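PDB 1ATG: periplasmic molybdate-binding protein from Azotobacter vinelandii, which binds molybdate and tungstate in the periplasm and, as a ModA-family solute-binding protein, probably hands molybdate to an ABC transporter. Local coordinates for residues A7-G12 with A225-P230; S33-P38 with A143-Q148; S54-S59 with I114-L119; L125-L130 with A184-P189. All blocks are in the same frame, centred on the assembly; numbering follows the deposited sequence.

Interaction 1 (A7-G12 with A225-P230); sequences ATNFLG and AGYVLP. With WO4 (tungstate(VI)ion), chain B.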
loop_
_atom_site.group_PDB
_atom_site.type_symbol
_atom_site.label_atom_id
_atom_site.label_comp_id
_atom_site.label_asym_id
_atom_site.label_seq_id
_atom_site.Cartn_x
_atom_site.Cartn_y
_atom_site.Cartn_z
ATOM N N ALA A 7 -4.946 -3.179 -3.149
ATOM C CA ALA A 7 -3.794 -2.359 -3.531
ATOM C C ALA A 7 -2.569 -3.201 -3.202
ATOM O O ALA A 7 -2.504 -3.877 -2.160
ATOM C CB ALA A 7 -3.818 -1.074 -2.732
ATOM N N THR A 8 -1.534 -3.108 -4.047
ATOM C CA THR A 8 -0.382 -3.963 -3.901
ATOM C C THR A 8 0.352 -3.813 -2.580
ATOM O O THR A 8 0.899 -4.829 -2.134
ATOM C CB THR A 8 0.668 -3.820 -5.021
ATOM O OG1 THR A 8 1.332 -2.561 -4.956
ATOM C CG2 THR A 8 0.055 -4.010 -6.397
ATOM N N ASN A 9 0.379 -2.660 -1.943
ATOM C CA ASN A 9 1.101 -2.563 -0.678
ATOM C C ASN A 9 0.660 -3.601 0.346
ATOM O O ASN A 9 1.464 -4.008 1.187
ATOM C CB ASN A 9 0.918 -1.181 -0.044
ATOM C CG ASN A 9 -0.401 -0.991 0.668
ATOM O OD1 ASN A 9 -0.560 -1.186 1.889
ATOM N ND2 ASN A 9 -1.419 -0.616 -0.121
ATOM N N PHE A 10 -0.640 -3.919 0.338
ATOM C CA PHE A 10 -1.275 -4.711 1.372
ATOM C C PHE A 10 -1.354 -6.182 1.044
ATOM O O PHE A 10 -1.902 -6.971 1.833
ATOM C CB PHE A 10 -2.686 -4.135 1.600
ATOM C CG PHE A 10 -3.372 -4.499 2.892
ATOM C CD1 PHE A 10 -2.824 -4.174 4.116
ATOM C CD2 PHE A 10 -4.598 -5.155 2.858
ATOM C CE1 PHE A 10 -3.494 -4.492 5.293
ATOM C CE2 PHE A 10 -5.260 -5.489 4.037
ATOM C CZ PHE A 10 -4.687 -5.158 5.243
ATOM N N LEU A 11 -0.782 -6.599 -0.090
ATOM C CA LEU A 11 -0.897 -7.995 -0.493
ATOM C C LEU A 11 -0.388 -8.987 0.534
ATOM O O LEU A 11 -1.106 -9.927 0.914
ATOM C CB LEU A 11 -0.160 -8.215 -1.821
ATOM C CG LEU A 11 -0.158 -9.654 -2.356
ATOM C CD1 LEU A 11 -1.567 -10.188 -2.578
ATOM C CD2 LEU A 11 0.623 -9.696 -3.668
ATOM N N GLY A 12 0.844 -8.839 0.995
ATOM C CA GLY A 12 1.427 -9.779 1.942
ATOM C C GLY A 12 0.640 -9.804 3.245
ATOM O O GLY A 12 0.421 -10.865 3.849
ATOM N N ALA A 225 2.495 -5.701 10.799
ATOM C CA ALA A 225 3.011 -5.336 9.487
ATOM C C ALA A 225 3.386 -3.865 9.420
ATOM O O ALA A 225 3.769 -3.384 8.335
ATOM C CB ALA A 225 2.003 -5.688 8.415
ATOM N N GLY A 226 3.294 -3.137 10.505
ATOM C CA GLY A 226 3.756 -1.771 10.604
ATOM C C GLY A 226 2.723 -0.700 10.333
ATOM O O GLY A 226 3.044 0.491 10.396
ATOM N N TYR A 227 1.483 -1.087 10.054
ATOM C CA TYR A 227 0.427 -0.112 9.835
ATOM C C TYR A 227 -0.063 0.424 11.179
ATOM O O TYR A 227 0.055 -0.265 12.215
ATOM C CB TYR A 227 -0.785 -0.751 9.140
ATOM C CG TYR A 227 -0.497 -1.275 7.749
ATOM C CD1 TYR A 227 -0.540 -0.440 6.647
ATOM C CD2 TYR A 227 -0.184 -2.608 7.547
ATOM C CE1 TYR A 227 -0.293 -0.895 5.359
ATOM C CE2 TYR A 227 0.080 -3.089 6.273
ATOM C CZ TYR A 227 0.031 -2.224 5.192
ATOM O OH TYR A 227 0.323 -2.755 3.949
ATOM N N VAL A 228 -0.674 1.596 11.164
ATOM C CA VAL A 228 -1.380 2.075 12.351
ATOM C C VAL A 228 -2.874 2.014 12.068
ATOM O O VAL A 228 -3.311 1.777 10.934
ATOM C CB VAL A 228 -0.976 3.483 12.771
ATOM C CG1 VAL A 228 0.476 3.543 13.175
ATOM C CG2 VAL A 228 -1.233 4.462 11.668
ATOM N N LEU A 229 -3.673 2.213 13.113
ATOM C CA LEU A 229 -5.124 2.211 13.011
ATOM C C LEU A 229 -5.626 3.574 13.489
ATOM O O LEU A 229 -4.940 4.252 14.249
ATOM C CB LEU A 229 -5.756 1.141 13.902
ATOM C CG LEU A 229 -5.812 -0.298 13.382
ATOM C CD1 LEU A 229 -6.736 -0.384 12.171
ATOM C CD2 LEU A 229 -4.455 -0.891 13.044
ATOM N N PRO A 230 -6.800 3.986 13.055
ATOM C CA PRO A 230 -7.335 5.264 13.531
ATOM C C PRO A 230 -7.421 5.283 15.042
ATOM O O PRO A 230 -7.731 4.266 15.690
ATOM C CB PRO A 230 -8.718 5.353 12.906
ATOM C CG PRO A 230 -8.642 4.468 11.709
ATOM C CD PRO A 230 -7.724 3.324 12.128
HETATM W W WO4 B . -0.395 0.920 -4.159
HETATM O O1 WO4 B . 0.579 0.038 -5.355
HETATM O O2 WO4 B . -0.561 0.009 -2.698
HETATM O O3 WO4 B . 0.355 2.466 -3.745
HETATM O O4 WO4 B . -2.016 1.262 -4.786
#
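Behind the first shell of the oxyanion pocket between the two domains, Tyr-227, from the loop after helix 216-224, meets Asn-9 and Phe-10 of the 3-10 turn that leads into helix 11-25. The OH of Tyr-227 donates to OD1 of Asn-9 over 2.7 Å, with OD1 lying at the edge of the tyrosine ring and the donor tilted 19° from the carbonyl plane. OD1 also accepts from NE2 of Gln-192, so two donors fix the amide by its oxygen while its NH2 end faces the ligand. ND2 of Asn-9 reaches tungstate O2 at 2.8 Å, and the backbone N of Asn-9 donates to the same O2 at 2.9 Å. The side-chain torsion brings ND2 to the oxygen that its own backbone N holds: CG lies between the backbone N and the carbonyl carbon (chi1 79°). Thr-8 OG1 adds a bond of 2.7 Å to tungstate O1 and pairs with Gly-147 N as well. Phe-10 turns its edge toward the face of Tyr-227 in an offset edge-to-face pair, ring planes at 74° and centroids 5.4 Å apart; its CD1 comes within 3.6 Å of CZ of Tyr-227. A phenylalanine in place of Tyr-227 would probably leave OD1 of Asn-9 without one of its two donors and the amide freer to turn away from the anion. Segment 7-12 thus offers the tungstate uncharged N-H and O-H donors, with Tyr-227 behind them in the second shell, and the bonds into OD1 are likely to polarise the Asn-9 amide, making ND2 a somewhat stronger donor.

Interaction 2 (S33-P38 with A143-Q148); sequences SGSSGP and ANSVGQ. With WO4 (tungstate(VI)ion), chain B; SO4 (sulfate ion), chain D.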
loop_
_atom_site.group_PDB
_atom_site.type_symbol
_atom_site.label_atom_id
_atom_site.label_comp_id
_atom_site.label_asym_id
_atom_site.label_seq_id
_atom_site.Cartn_x
_atom_site.Cartn_y
_atom_site.Cartn_z
ATOM N N SER A 33 -4.626 -8.498 -6.848
ATOM C CA SER A 33 -3.981 -7.244 -6.446
ATOM C C SER A 33 -3.565 -6.392 -7.633
ATOM O O SER A 33 -3.381 -6.937 -8.743
ATOM C CB SER A 33 -2.772 -7.561 -5.567
ATOM O OG SER A 33 -1.779 -8.248 -6.297
ATOM N N GLY A 34 -3.443 -5.106 -7.394
ATOM C CA GLY A 34 -2.973 -4.180 -8.426
ATOM C C GLY A 34 -2.856 -2.809 -7.779
ATOM O O GLY A 34 -3.132 -2.682 -6.567
ATOM N N SER A 35 -2.412 -1.792 -8.498
ATOM C CA SER A 35 -2.352 -0.440 -7.980
ATOM C C SER A 35 -3.779 0.039 -7.735
ATOM O O SER A 35 -4.706 -0.364 -8.465
ATOM C CB SER A 35 -1.643 0.482 -8.972
ATOM O OG SER A 35 -0.250 0.235 -8.901
ATOM N N SER A 36 -3.942 0.962 -6.808
ATOM C CA SER A 36 -5.268 1.431 -6.435
ATOM C C SER A 36 -6.055 2.034 -7.583
ATOM O O SER A 36 -7.253 1.756 -7.741
ATOM C CB SER A 36 -5.156 2.469 -5.304
ATOM O OG SER A 36 -4.630 1.854 -4.128
ATOM N N GLY A 37 -5.413 2.835 -8.426
ATOM C CA GLY A 37 -6.067 3.479 -9.564
ATOM C C GLY A 37 -6.661 2.463 -10.520
ATOM O O GLY A 37 -7.871 2.452 -10.800
ATOM N N PRO A 38 -5.839 1.591 -11.078
ATOM C CA PRO A 38 -6.302 0.573 -12.010
ATOM C C PRO A 38 -7.354 -0.331 -11.391
ATOM O O PRO A 38 -8.315 -0.724 -12.084
ATOM C CB PRO A 38 -5.068 -0.193 -12.447
ATOM C CG PRO A 38 -3.915 0.640 -12.044
ATOM C CD PRO A 38 -4.362 1.592 -10.976
ATOM N N ALA A 143 7.467 3.038 -11.424
ATOM C CA ALA A 143 6.974 1.685 -11.252
ATOM C C ALA A 143 5.450 1.710 -11.375
ATOM O O ALA A 143 4.851 2.744 -11.075
ATOM C CB ALA A 143 7.416 1.119 -9.917
ATOM N N ASN A 144 4.840 0.600 -11.774
ATOM C CA ASN A 144 3.393 0.635 -11.977
ATOM C C ASN A 144 2.590 0.325 -10.728
ATOM O O ASN A 144 1.370 0.374 -10.785
ATOM C CB ASN A 144 2.968 -0.245 -13.157
ATOM C CG ASN A 144 3.174 -1.714 -12.897
ATOM O OD1 ASN A 144 3.500 -2.163 -11.797
ATOM N ND2 ASN A 144 2.962 -2.502 -13.960
ATOM N N SER A 145 3.271 0.094 -9.608
ATOM C CA SER A 145 2.631 -0.194 -8.331
ATOM C C SER A 145 3.736 -0.147 -7.276
ATOM O O SER A 145 4.917 -0.252 -7.630
ATOM C CB SER A 145 1.983 -1.572 -8.328
ATOM O OG SER A 145 2.964 -2.579 -8.253
ATOM N N VAL A 146 3.339 -0.071 -5.993
ATOM C CA VAL A 146 4.390 -0.154 -4.968
ATOM C C VAL A 146 4.915 -1.572 -4.858
ATOM O O VAL A 146 6.062 -1.791 -4.442
ATOM C CB VAL A 146 3.963 0.462 -3.637
ATOM C CG1 VAL A 146 3.035 -0.427 -2.837
ATOM C CG2 VAL A 146 5.187 0.817 -2.790
ATOM N N GLY A 147 4.139 -2.576 -5.253
ATOM C CA GLY A 147 4.642 -3.941 -5.379
ATOM C C GLY A 147 5.838 -3.970 -6.340
ATOM O O GLY A 147 6.889 -4.546 -6.042
ATOM N N GLN A 148 5.709 -3.316 -7.489
ATOM C CA GLN A 148 6.820 -3.265 -8.439
ATOM C C GLN A 148 7.960 -2.401 -7.923
ATOM O O GLN A 148 9.126 -2.793 -8.075
ATOM C CB GLN A 148 6.336 -2.798 -9.809
ATOM C CG GLN A 148 7.462 -2.710 -10.835
ATOM C CD GLN A 148 6.934 -2.460 -12.231
ATOM O OE1 GLN A 148 6.643 -1.341 -12.648
ATOM N NE2 GLN A 148 6.794 -3.545 -13.000
HETATM W W WO4 B . -0.395 0.920 -4.159
HETATM O O1 WO4 B . 0.579 0.038 -5.355
HETATM O O2 WO4 B . -0.561 0.009 -2.698
HETATM O O3 WO4 B . 0.355 2.466 -3.745
HETATM O O4 WO4 B . -2.016 1.262 -4.786
HETATM S S SO4 D . 8.048 -6.710 -10.990
HETATM O O1 SO4 D . 8.306 -8.191 -10.920
HETATM O O2 SO4 D . 9.310 -5.999 -10.610
HETATM O O3 SO4 D . 6.947 -6.350 -10.040
HETATM O O4 SO4 D . 7.655 -6.329 -12.381
#
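Ser-35 and Ser-145, each the residue just before a helix, bring the two backbones together at the tungstate, with CA of Ser-35 5.0 Å from CA of Ser-145. This inner side is tight, drawn in round the anion. Ser-36 takes hold of tungstate O4 twice, through its backbone N at 2.8 Å and its OG at 2.8 Å, and that OG accepts in turn from Ala-55 N. From across the pocket Val-146 N donates to tungstate O1 at 2.8 Å, almost straight at 174°, while its CG1 methyl packs against O1 and O2. OG of Ser-35 donates to the backbone O of Asn-144, but the 2.5 Å separation is very short and Ser-35 has two conformers, so the exact geometry of this bond is doubtful. Ser-145 directs its own OG to the helix: tucked over its own main chain (chi1 74°), OG accepts from Gln-148 N at 2.9 Å and caps the first turn. The outer side is looser. The side chain of exposed Asn-144 stays clear of 33-38, and its backbone N donates to OE1 of Gln-148 at 2.8 Å from above the amide plane. The extended Gln-148 then passes NE2 to O4 of a sulfate at 3.0 Å, an ion probably left from crystallisation and also held by Ser-151 and Gln-152. Two helices, 36-44 and 146-154, thus begin at one oxyanion from separate lobes and offer it backbone N-H groups of their first turns, as in type II periplasmic binding proteins.

Interaction 3 (S54-S59 with I114-L119); sequences SADEKS and IAPYGL. With WO4 (tungstate(VI)ion), chain B.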
loop_
_atom_site.group_PDB
_atom_site.type_symbol
_atom_site.label_atom_id
_atom_site.label_comp_id
_atom_site.label_asym_id
_atom_site.label_seq_id
_atom_site.Cartn_x
_atom_site.Cartn_y
_atom_site.Cartn_z
ATOM N N SER A 54 -8.200 -0.341 -0.793
ATOM C CA SER A 54 -7.396 0.645 -1.520
ATOM C C SER A 54 -6.192 1.095 -0.692
ATOM O O SER A 54 -6.205 0.896 0.548
ATOM C CB SER A 54 -8.262 1.863 -1.836
ATOM O OG SER A 54 -7.550 2.734 -2.703
ATOM N N ALA A 55 -5.230 1.783 -1.297
ATOM C CA ALA A 55 -4.146 2.405 -0.547
ATOM C C ALA A 55 -4.479 3.865 -0.245
ATOM O O ALA A 55 -3.630 4.564 0.299
ATOM C CB ALA A 55 -2.832 2.334 -1.319
ATOM N N ASP A 56 -5.692 4.321 -0.552
ATOM C CA ASP A 56 -6.110 5.681 -0.268
ATOM C C ASP A 56 -7.587 5.686 0.140
ATOM O O ASP A 56 -8.239 4.670 0.299
ATOM C CB ASP A 56 -5.882 6.600 -1.467
ATOM C CG ASP A 56 -6.713 6.331 -2.692
ATOM O OD1 ASP A 56 -7.661 5.526 -2.693
ATOM O OD2 ASP A 56 -6.364 6.954 -3.750
ATOM N N GLU A 57 -8.083 6.893 0.348
ATOM C CA GLU A 57 -9.471 7.175 0.646
ATOM C C GLU A 57 -10.196 7.577 -0.640
ATOM O O GLU A 57 -11.380 7.282 -0.812
ATOM C CB GLU A 57 -9.632 8.335 1.624
ATOM C CG GLU A 57 -8.852 8.227 2.913
ATOM C CD GLU A 57 -9.378 9.183 3.969
ATOM O OE1 GLU A 57 -10.378 8.807 4.623
ATOM O OE2 GLU A 57 -8.803 10.274 4.115
ATOM N N LYS A 58 -9.498 8.239 -1.556
ATOM C CA LYS A 58 -10.103 8.751 -2.779
ATOM C C LYS A 58 -10.827 7.698 -3.592
ATOM O O LYS A 58 -11.995 7.955 -3.975
ATOM C CB LYS A 58 -9.032 9.434 -3.645
ATOM C CG LYS A 58 -9.538 10.021 -4.956
ATOM C CD LYS A 58 -8.387 10.510 -5.824
ATOM C CE LYS A 58 -7.720 9.363 -6.563
ATOM N NZ LYS A 58 -6.660 9.857 -7.491
ATOM N N SER A 59 -10.219 6.557 -3.895
ATOM C CA SER A 59 -10.891 5.565 -4.738
ATOM C C SER A 59 -12.127 5.014 -4.061
ATOM O O SER A 59 -13.207 5.070 -4.666
ATOM C CB SER A 59 -9.953 4.516 -5.305
ATOM O OG SER A 59 -9.230 5.091 -6.406
ATOM N N ILE A 114 -1.534 6.752 -10.020
ATOM C CA ILE A 114 -2.292 5.538 -9.785
ATOM C C ILE A 114 -1.955 4.766 -8.508
ATOM O O ILE A 114 -2.729 3.886 -8.124
ATOM C CB ILE A 114 -2.127 4.538 -10.962
ATOM C CG1 ILE A 114 -0.667 4.148 -11.195
ATOM C CG2 ILE A 114 -2.782 5.064 -12.240
ATOM C CD1 ILE A 114 -0.482 3.018 -12.193
ATOM N N ALA A 115 -0.828 5.074 -7.880
ATOM C CA ALA A 115 -0.353 4.337 -6.712
ATOM C C ALA A 115 -0.113 5.328 -5.592
ATOM O O ALA A 115 0.851 6.085 -5.613
ATOM C CB ALA A 115 0.933 3.589 -7.075
ATOM N N PRO A 116 -0.963 5.303 -4.562
ATOM C CA PRO A 116 -0.817 6.210 -3.427
ATOM C C PRO A 116 0.540 6.154 -2.740
ATOM O O PRO A 116 0.989 7.186 -2.238
ATOM C CB PRO A 116 -1.966 5.813 -2.502
ATOM C CG PRO A 116 -3.023 5.318 -3.450
ATOM C CD PRO A 116 -2.245 4.542 -4.497
ATOM N N TYR A 117 1.251 5.014 -2.724
ATOM C CA TYR A 117 2.590 5.008 -2.119
ATOM C C TYR A 117 3.578 5.757 -3.011
ATOM O O TYR A 117 4.617 6.224 -2.553
ATOM C CB TYR A 117 3.087 3.582 -1.845
ATOM C CG TYR A 117 2.546 3.043 -0.530
ATOM C CD1 TYR A 117 1.240 2.561 -0.461
ATOM C CD2 TYR A 117 3.312 3.068 0.617
ATOM C CE1 TYR A 117 0.733 2.098 0.753
ATOM C CE2 TYR A 117 2.809 2.608 1.818
ATOM C CZ TYR A 117 1.533 2.124 1.875
ATOM O OH TYR A 117 1.062 1.647 3.079
ATOM N N GLY A 118 3.284 5.860 -4.296
ATOM C CA GLY A 118 4.034 6.672 -5.252
ATOM C C GLY A 118 3.750 8.155 -5.031
ATOM O O GLY A 118 4.656 8.993 -5.061
ATOM N N LEU A 119 2.476 8.487 -4.793
ATOM C CA LEU A 119 2.108 9.858 -4.480
ATOM C C LEU A 119 2.845 10.321 -3.222
ATOM O O LEU A 119 3.431 11.404 -3.177
ATOM C CB LEU A 119 0.593 9.982 -4.288
ATOM C CG LEU A 119 0.099 11.356 -3.831
ATOM C CD1 LEU A 119 0.433 12.422 -4.863
ATOM C CD2 LEU A 119 -1.401 11.323 -3.538
HETATM W W WO4 B . -0.395 0.920 -4.159
HETATM O O1 WO4 B . 0.579 0.038 -5.355
HETATM O O2 WO4 B . -0.561 0.009 -2.698
HETATM O O3 WO4 B . 0.355 2.466 -3.745
HETATM O O4 WO4 B . -2.016 1.262 -4.786
#
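Pro-116 overlaps both Ala-55 and Asp-56: its CG lies 3.7 Å from CB of Ala-55, and CB of Asp-56 lies 3.7 Å from that same CG. The aspartate side chain crosses the pyrrolidine ring at about a right angle, with CB, CG and OD2 all close to Pro-116 CG. A chi1 of 66° folds the Asp-56 carboxylate back over the backbone and turns OD1 into its own loop. There OD1 accepts from Ser-54 OG at 2.8 Å and from Ser-59 N at 3.0 Å, the two donors coming from opposite faces of the carboxylate; the second bond caps the turn into helix 58-65. An alanine here would probably leave Ser-54 OG and Ser-59 N without their shared acceptor and the carboxylate's side of Pro-116 CG less well packed. Deeper in, CB of Ala-55 meets CE1 of Tyr-117 at the ring edge, 4.1 Å away, and is 3.5 Å from tungstate O2. Tyr-117 N donates nearly straight to tungstate O3 (2.9 Å, 172°), and O3 lies in the plane of the tyrosine ring at its edge. The phenol OH is bonded to OE1 of Gln-192. The contact sets the first turn of helix 116-127 against the loop between strand 51-53 and helix 58-65, with backbone bonds tying Ser-54 and Asp-56 to Gln-193 of strand 191-196 and Ser-36 of helix 36-44 touching Pro-116.

Interaction 4 (L125-L130 with A184-P189); sequences LTHLGL and ANYYEP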
loop_
_atom_site.group_PDB
_atom_site.type_symbol
_atom_site.label_atom_id
_atom_site.label_comp_id
_atom_site.label_asym_id
_atom_site.label_seq_id
_atom_site.Cartn_x
_atom_site.Cartn_y
_atom_site.Cartn_z
ATOM N N LEU A 125 9.784 13.977 -2.057
ATOM C CA LEU A 125 10.748 14.690 -2.898
ATOM C C LEU A 125 10.368 16.154 -3.078
ATOM O O LEU A 125 11.239 17.030 -3.047
ATOM C CB LEU A 125 10.915 14.002 -4.247
ATOM C CG LEU A 125 11.470 12.571 -4.196
ATOM C CD1 LEU A 125 11.687 12.105 -5.627
ATOM C CD2 LEU A 125 12.750 12.475 -3.393
ATOM N N THR A 126 9.076 16.429 -3.227
ATOM C CA THR A 126 8.639 17.825 -3.332
ATOM C C THR A 126 8.941 18.546 -2.037
ATOM O O THR A 126 9.392 19.713 -2.042
ATOM C CB THR A 126 7.133 17.830 -3.643
ATOM O OG1 THR A 126 6.963 17.341 -4.979
ATOM C CG2 THR A 126 6.507 19.207 -3.484
ATOM N N HIS A 127 8.700 17.917 -0.893
ATOM C CA HIS A 127 8.969 18.556 0.391
ATOM C C HIS A 127 10.425 18.965 0.532
ATOM O O HIS A 127 10.727 20.025 1.102
ATOM C CB HIS A 127 8.554 17.611 1.525
ATOM C CG HIS A 127 8.623 18.232 2.888
ATOM N ND1 HIS A 127 7.576 18.929 3.452
ATOM C CD2 HIS A 127 9.629 18.267 3.783
ATOM C CE1 HIS A 127 7.955 19.349 4.651
ATOM N NE2 HIS A 127 9.191 18.986 4.872
ATOM N N LEU A 128 11.336 18.140 0.038
ATOM C CA LEU A 128 12.765 18.367 0.083
ATOM C C LEU A 128 13.282 19.233 -1.055
ATOM O O LEU A 128 14.483 19.524 -1.088
ATOM C CB LEU A 128 13.468 16.994 0.039
ATOM C CG LEU A 128 13.220 16.123 1.282
ATOM C CD1 LEU A 128 13.728 14.714 1.024
ATOM C CD2 LEU A 128 13.866 16.746 2.509
ATOM N N GLY A 129 12.440 19.594 -2.009
ATOM C CA GLY A 129 12.858 20.397 -3.148
ATOM C C GLY A 129 13.748 19.605 -4.099
ATOM O O GLY A 129 14.596 20.221 -4.765
ATOM N N LEU A 130 13.560 18.281 -4.187
ATOM C CA LEU A 130 14.392 17.434 -5.012
ATOM C C LEU A 130 13.656 16.820 -6.184
ATOM O O LEU A 130 14.319 16.173 -7.000
ATOM C CB LEU A 130 14.978 16.273 -4.178
ATOM C CG LEU A 130 15.965 16.688 -3.091
ATOM C CD1 LEU A 130 16.270 15.510 -2.171
ATOM C CD2 LEU A 130 17.246 17.233 -3.712
ATOM N N ALA A 184 6.297 12.417 9.281
ATOM C CA ALA A 184 4.891 12.493 8.903
ATOM C C ALA A 184 4.434 13.819 8.317
ATOM O O ALA A 184 3.396 13.842 7.674
ATOM C CB ALA A 184 4.014 12.114 10.094
ATOM N N ASN A 185 5.223 14.873 8.485
ATOM C CA ASN A 185 4.894 16.147 7.857
ATOM C C ASN A 185 5.511 16.284 6.473
ATOM O O ASN A 185 5.310 17.318 5.827
ATOM C CB ASN A 185 5.319 17.322 8.742
ATOM C CG ASN A 185 6.800 17.365 9.034
ATOM O OD1 ASN A 185 7.464 16.362 9.275
ATOM N ND2 ASN A 185 7.375 18.563 9.033
ATOM N N TYR A 186 6.206 15.255 5.970
ATOM C CA TYR A 186 6.828 15.335 4.661
ATOM C C TYR A 186 5.917 14.858 3.538
ATOM O O TYR A 186 6.281 15.041 2.369
ATOM C CB TYR A 186 8.131 14.541 4.591
ATOM C CG TYR A 186 9.333 15.120 5.288
ATOM C CD1 TYR A 186 9.251 15.856 6.464
ATOM C CD2 TYR A 186 10.604 14.906 4.754
ATOM C CE1 TYR A 186 10.381 16.365 7.070
ATOM C CE2 TYR A 186 11.745 15.407 5.355
ATOM C CZ TYR A 186 11.623 16.134 6.523
ATOM O OH TYR A 186 12.749 16.639 7.140
ATOM N N TYR A 187 4.804 14.225 3.874
ATOM C CA TYR A 187 3.862 13.703 2.910
ATOM C C TYR A 187 2.494 13.608 3.582
ATOM O O TYR A 187 2.437 13.577 4.823
ATOM C CB TYR A 187 4.281 12.332 2.399
ATOM C CG TYR A 187 4.428 11.212 3.405
ATOM C CD1 TYR A 187 5.514 11.108 4.261
ATOM C CD2 TYR A 187 3.451 10.230 3.492
ATOM C CE1 TYR A 187 5.639 10.058 5.147
ATOM C CE2 TYR A 187 3.564 9.182 4.387
ATOM C CZ TYR A 187 4.659 9.103 5.217
ATOM O OH TYR A 187 4.747 8.016 6.056
ATOM N N GLU A 188 1.435 13.516 2.801
ATOM C CA GLU A 188 0.118 13.362 3.439
ATOM C C GLU A 188 -0.048 11.928 3.892
ATOM O O GLU A 188 0.295 10.997 3.155
ATOM C CB GLU A 188 -0.962 13.759 2.432
ATOM C CG GLU A 188 -0.914 15.237 2.047
ATOM C CD GLU A 188 -1.369 16.174 3.143
ATOM O OE1 GLU A 188 -1.879 15.749 4.206
ATOM O OE2 GLU A 188 -1.266 17.411 2.980
ATOM N N PRO A 189 -0.591 11.674 5.073
ATOM C CA PRO A 189 -0.737 10.311 5.576
ATOM C C PRO A 189 -1.443 9.387 4.614
ATOM O O PRO A 189 -2.403 9.706 3.910
ATOM C CB PRO A 189 -1.456 10.485 6.901
ATOM C CG PRO A 189 -1.032 11.846 7.359
ATOM C CD PRO A 189 -0.958 12.674 6.099
HETATM O O HOH W 1 4.826 19.095 2.887
#
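His-127 and Tyr-186 lie ring on ring in an offset stack, centroids 4.2 Å apart and planes inclined by 25°. The imidazole reaches over the phenol with its CD2-NE2 side: CD2 of His-127 sits above the centre of the Tyr-186 ring and 3.5 Å from its CG, while NE2 of His-127 comes within 3.5 Å of CD1 of Tyr-186. Taken whole, the two side chains run at about a right angle, even though their ring planes lie nearly flat on one another. The imidazole also carries a CH-pi contact, with CA of Tyr-186 over its face, 3.9 Å from the ring centroid and 15° off the normal. The ring gets there with CG of His-127 anti to the backbone N (chi1 -173°), which swings it off the helix toward the 184-189 loop. Helix 116-127 runs out here in a Schellman motif: Leu-130 N returns to Leu-125 O at 2.9 Å and Gly-129 N to Thr-126 O, with Gly-129 taking the positive phi. Leu-128, in the same turn, lays CD2 against CE2 of Tyr-186 at 3.8 Å. On the solvent side a water in the imidazole plane is bonded to ND1 of His-127 at 2.8 Å and weakly to the backbone O of Asn-185. Next along the loop, Tyr-187 turns from this contact to pack on Ala-120, Gln-123 and Val-124 of the helix.

In the fold
Interactions 1, 2 and 3 surround one tungstate near the middle of the chain, their centres 9 to 14 Å apart, and touch one another directly: Thr-8 OG1 is hydrogen-bonded to Gly-147 N, Ser-36 OG to Ala-55 N, and Tyr-117 packs on Asn-9. Interactions 1 and 2 are buried; the first joins one hydrogen bond to an aromatic pair, the second is polar. Interaction 3, partly buried, joins its segments by packing, its polar bonds going to the anion, within 54-59 or to strand 191-196. Interaction 4 lies at the surface, about 17 Å from the chain centre, and relies on ring stacking and apolar packing, with a water bridge weak on one side. It uses the end of helix 116-127, interaction 3 its start.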